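Long-range contact in ficolin-3 (Homo sapiens, PDB 2J5Z), which is a lectin of innate immunity that probably recognises sugars on target surfaces through its fibrinogen-like domain, here holding galactose: residues G124-F136 against D143-T155. Numbering follows the deposited sequence.
With ACT (acetate ion), chain F.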
# COMPACT_ATOMS: atom_id res chain seq x y z
N GLY A 124 -19.73 10.06 -22.77
CA GLY A 124 -18.72 11.13 -22.58
C GLY A 124 -19.21 12.33 -21.77
O GLY A 124 -20.35 12.37 -21.31
N GLU A 125 -18.35 13.32 -21.59
CA GLU A 125 -18.68 14.44 -20.70
C GLU A 125 -19.83 15.31 -21.21
O GLU A 125 -20.59 15.89 -20.41
CB GLU A 125 -17.45 15.31 -20.44
CG GLU A 125 -17.69 16.32 -19.33
CD GLU A 125 -16.45 17.11 -18.95
OE1 GLU A 125 -15.42 16.97 -19.64
OE2 GLU A 125 -16.53 17.86 -17.95
N VAL A 126 -19.95 15.43 -22.52
CA VAL A 126 -21.07 16.18 -23.10
C VAL A 126 -22.42 15.59 -22.70
O VAL A 126 -23.41 16.30 -22.54
CB VAL A 126 -21.01 16.22 -24.64
CG1 VAL A 126 -21.42 14.88 -25.23
CG2 VAL A 126 -21.93 17.33 -25.16
N ASP A 127 -22.43 14.27 -22.54
CA ASP A 127 -23.62 13.54 -22.12
C ASP A 127 -23.62 13.32 -20.60
O ASP A 127 -24.36 12.48 -20.08
CB ASP A 127 -23.73 12.22 -22.88
CG ASP A 127 -24.06 12.41 -24.35
OD1 ASP A 127 -25.04 13.13 -24.66
OD2 ASP A 127 -23.35 11.85 -25.20
N HIS A 128 -22.79 14.08 -19.90
CA HIS A 128 -22.76 14.07 -18.45
C HIS A 128 -22.41 12.69 -17.88
O HIS A 128 -22.89 12.33 -16.81
CB HIS A 128 -24.10 14.53 -17.88
CG HIS A 128 -24.63 15.76 -18.55
ND1 HIS A 128 -23.93 16.94 -18.57
CD2 HIS A 128 -25.78 15.98 -19.22
CE1 HIS A 128 -24.62 17.85 -19.24
NE2 HIS A 128 -25.75 17.29 -19.65
N TYR A 129 -21.60 11.94 -18.61
CA TYR A 129 -21.12 10.62 -18.15
C TYR A 129 -22.29 9.72 -17.82
O TYR A 129 -22.26 8.95 -16.85
CB TYR A 129 -20.12 10.74 -16.97
CG TYR A 129 -18.85 11.48 -17.34
CD1 TYR A 129 -18.00 10.99 -18.33
CD2 TYR A 129 -18.48 12.65 -16.66
CE1 TYR A 129 -16.83 11.66 -18.68
CE2 TYR A 129 -17.29 13.34 -17.00
CZ TYR A 129 -16.49 12.83 -18.01
OH TYR A 129 -15.33 13.48 -18.34
N GLN A 130 -23.32 9.82 -18.66
CA GLN A 130 -24.54 9.03 -18.51
C GLN A 130 -24.20 7.54 -18.40
O GLN A 130 -23.37 7.02 -19.15
CB GLN A 130 -25.47 9.31 -19.69
CG GLN A 130 -26.77 8.52 -19.72
CD GLN A 130 -27.61 8.87 -20.93
OE1 GLN A 130 -27.90 10.05 -21.19
NE2 GLN A 130 -28.01 7.86 -21.69
N LEU A 131 -24.87 6.85 -17.49
CA LEU A 131 -24.65 5.43 -17.31
C LEU A 131 -25.36 4.62 -18.38
O LEU A 131 -26.55 4.85 -18.65
CB LEU A 131 -25.18 4.98 -15.94
CG LEU A 131 -25.09 3.48 -15.62
CD1 LEU A 131 -23.65 2.96 -15.63
CD2 LEU A 131 -25.72 3.25 -14.27
N ALA A 132 -24.63 3.70 -18.99
CA ALA A 132 -25.24 2.65 -19.83
C ALA A 132 -24.98 1.28 -19.18
O ALA A 132 -23.88 0.73 -19.28
CB ALA A 132 -24.67 2.70 -21.24
N LEU A 133 -26.00 0.76 -18.51
CA LEU A 133 -25.84 -0.47 -17.74
C LEU A 133 -26.55 -1.64 -18.42
O LEU A 133 -27.69 -1.50 -18.84
CB LEU A 133 -26.41 -0.26 -16.33
CG LEU A 133 -26.10 -1.34 -15.30
CD1 LEU A 133 -24.63 -1.30 -14.90
CD2 LEU A 133 -27.04 -1.17 -14.09
N GLY A 134 -25.85 -2.77 -18.52
CA GLY A 134 -26.42 -4.03 -19.00
C GLY A 134 -27.35 -4.66 -17.98
O GLY A 134 -27.52 -4.16 -16.87
N LYS A 135 -27.98 -5.76 -18.38
CA LYS A 135 -28.95 -6.43 -17.53
C LYS A 135 -28.32 -7.11 -16.32
O LYS A 135 -27.18 -7.56 -16.36
CB LYS A 135 -29.74 -7.46 -18.36
CG LYS A 135 -30.42 -6.85 -19.58
CD LYS A 135 -31.45 -5.83 -19.18
CE LYS A 135 -32.20 -5.28 -20.41
NZ LYS A 135 -33.12 -4.17 -20.04
N PHE A 136 -29.10 -7.19 -15.24
CA PHE A 136 -28.73 -7.86 -14.00
C PHE A 136 -28.66 -9.36 -14.23
O PHE A 136 -29.61 -9.97 -14.74
CB PHE A 136 -29.78 -7.53 -12.94
CG PHE A 136 -29.51 -8.14 -11.59
CD1 PHE A 136 -28.48 -7.67 -10.78
CD2 PHE A 136 -30.33 -9.16 -11.11
CE1 PHE A 136 -28.25 -8.22 -9.52
CE2 PHE A 136 -30.10 -9.72 -9.85
CZ PHE A 136 -29.07 -9.25 -9.05
N ASP A 143 -30.79 -6.21 -7.28
CA ASP A 143 -30.54 -5.15 -8.25
C ASP A 143 -30.98 -3.79 -7.72
O ASP A 143 -32.17 -3.55 -7.48
CB ASP A 143 -31.25 -5.48 -9.57
CG ASP A 143 -31.04 -4.43 -10.64
OD1 ASP A 143 -30.20 -3.52 -10.45
OD2 ASP A 143 -31.73 -4.52 -11.68
N SER A 144 -30.01 -2.89 -7.53
CA SER A 144 -30.32 -1.52 -7.13
C SER A 144 -29.66 -0.47 -8.04
O SER A 144 -29.55 0.69 -7.67
CB SER A 144 -29.91 -1.26 -5.68
OG SER A 144 -30.77 -1.93 -4.77
N LEU A 145 -29.22 -0.90 -9.22
CA LEU A 145 -28.55 0.01 -10.14
C LEU A 145 -29.30 0.19 -11.47
O LEU A 145 -29.05 1.16 -12.18
CB LEU A 145 -27.11 -0.45 -10.39
CG LEU A 145 -26.11 0.58 -10.94
CD1 LEU A 145 -26.00 1.79 -10.02
CD2 LEU A 145 -24.75 -0.05 -11.15
N SER A 146 -30.24 -0.70 -11.79
CA SER A 146 -30.93 -0.62 -13.08
C SER A 146 -31.70 0.68 -13.24
O SER A 146 -31.72 1.26 -14.33
CB SER A 146 -31.87 -1.81 -13.30
OG SER A 146 -31.14 -3.00 -13.47
N LEU A 147 -32.32 1.13 -12.16
CA LEU A 147 -33.04 2.41 -12.15
C LEU A 147 -32.14 3.54 -12.66
O LEU A 147 -32.59 4.48 -13.31
CB LEU A 147 -33.55 2.75 -10.73
CG LEU A 147 -33.94 4.22 -10.49
CD1 LEU A 147 -35.20 4.61 -11.26
CD2 LEU A 147 -34.09 4.58 -9.00
N HIS A 148 -30.85 3.43 -12.36
CA HIS A 148 -29.92 4.49 -12.65
C HIS A 148 -29.38 4.45 -14.07
O HIS A 148 -28.78 5.41 -14.54
CB HIS A 148 -28.80 4.49 -11.62
CG HIS A 148 -29.28 4.92 -10.27
ND1 HIS A 148 -29.57 4.03 -9.26
CD2 HIS A 148 -29.60 6.15 -9.80
CE1 HIS A 148 -30.01 4.69 -8.21
NE2 HIS A 148 -30.04 5.98 -8.51
N SER A 149 -29.63 3.35 -14.77
CA SER A 149 -29.18 3.25 -16.15
C SER A 149 -29.90 4.29 -17.01
O SER A 149 -31.09 4.50 -16.84
CB SER A 149 -29.43 1.86 -16.72
OG SER A 149 -28.84 1.77 -18.02
N GLY A 150 -29.16 4.94 -17.90
CA GLY A 150 -29.75 5.97 -18.77
C GLY A 150 -29.73 7.36 -18.18
O GLY A 150 -30.20 8.32 -18.83
N ARG A 151 -29.21 7.50 -16.97
CA ARG A 151 -29.24 8.78 -16.28
C ARG A 151 -27.87 9.43 -16.25
O ARG A 151 -26.86 8.74 -16.19
CB ARG A 151 -29.80 8.61 -14.87
CG ARG A 151 -31.23 8.08 -14.88
CD ARG A 151 -31.81 7.87 -13.52
NE ARG A 151 -33.14 7.30 -13.64
CZ ARG A 151 -34.25 8.01 -13.84
NH1 ARG A 151 -34.19 9.34 -13.91
NH2 ARG A 151 -35.42 7.39 -13.95
N PRO A 152 -27.84 10.77 -16.32
CA PRO A 152 -26.58 11.50 -16.25
C PRO A 152 -26.03 11.47 -14.83
O PRO A 152 -26.76 11.23 -13.89
CB PRO A 152 -26.99 12.93 -16.62
CG PRO A 152 -28.41 13.03 -16.13
CD PRO A 152 -29.00 11.68 -16.46
N PHE A 153 -24.73 11.70 -14.70
CA PHE A 153 -24.11 11.83 -13.39
C PHE A 153 -24.41 13.24 -12.89
O PHE A 153 -24.41 14.20 -13.68
CB PHE A 153 -22.60 11.63 -13.57
CG PHE A 153 -21.87 11.25 -12.31
CD1 PHE A 153 -21.95 9.96 -11.82
CD2 PHE A 153 -21.06 12.17 -11.65
CE1 PHE A 153 -21.26 9.58 -10.68
CE2 PHE A 153 -20.36 11.80 -10.50
CZ PHE A 153 -20.46 10.51 -10.01
N THR A 154 -24.69 13.38 -11.59
CA THR A 154 -24.79 14.71 -10.96
C THR A 154 -23.96 14.83 -9.69
O THR A 154 -23.81 13.88 -8.91
CB THR A 154 -26.26 15.28 -10.73
OG1 THR A 154 -26.63 15.28 -9.33
CG2 THR A 154 -27.26 14.59 -11.56
N THR A 155 -23.37 16.01 -9.55
CA THR A 155 -22.60 16.38 -8.37
C THR A 155 -23.24 17.64 -7.78
O THR A 155 -24.17 18.20 -8.36
CB THR A 155 -21.14 16.68 -8.74
OG1 THR A 155 -21.09 17.69 -9.75
CG2 THR A 155 -20.45 15.42 -9.28
C ACT F . -15.20 12.46 -23.59
O ACT F . -13.98 12.18 -23.81
OXT ACT F . -15.58 12.64 -22.39
CH3 ACT F . -16.17 12.56 -24.70
O HOH W 1 -29.78 -3.03 -15.94
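Backbone pairing between G150, R151 and F153 on one side and H128 and L131 on the other joins an edge strand to the irregular chain that follows it, where the antiparallel sheet borders the loops. L131 is gripped twice, its N by R151 O (3.0 Å) and its O by G150 N (2.7 Å), while F153 N reaches H128 O. Two residues on, at L133, a side chain replaces the backbone as acceptor: S149 OG lies anti to its own N (chi1 -173°) and takes the N-H of L133 at 3.1 Å. In this fibrinogen-like domain, strand 131-133 pairs with strand 112-122 along its other edge, and a type II turn from H148 to R151 brings the loop alongside. Beside these bonds L133 meets L145, CD2 of the former 3.7 Å from CG of the latter, the two side chains crossing at about a right angle. Farther along, D143 CB sits over one face of the F136 ring, a CH-pi contact 3.8 Å from the centroid, with the carboxylate plane nearly parallel to the ring (8° apart). D143 OD1 accepts from L145 N, closing an Asx turn, and from S146 N, making an Asx motif, and is also hydrogen-bonded to Y117 OH. A water links G134 O to S146 OG.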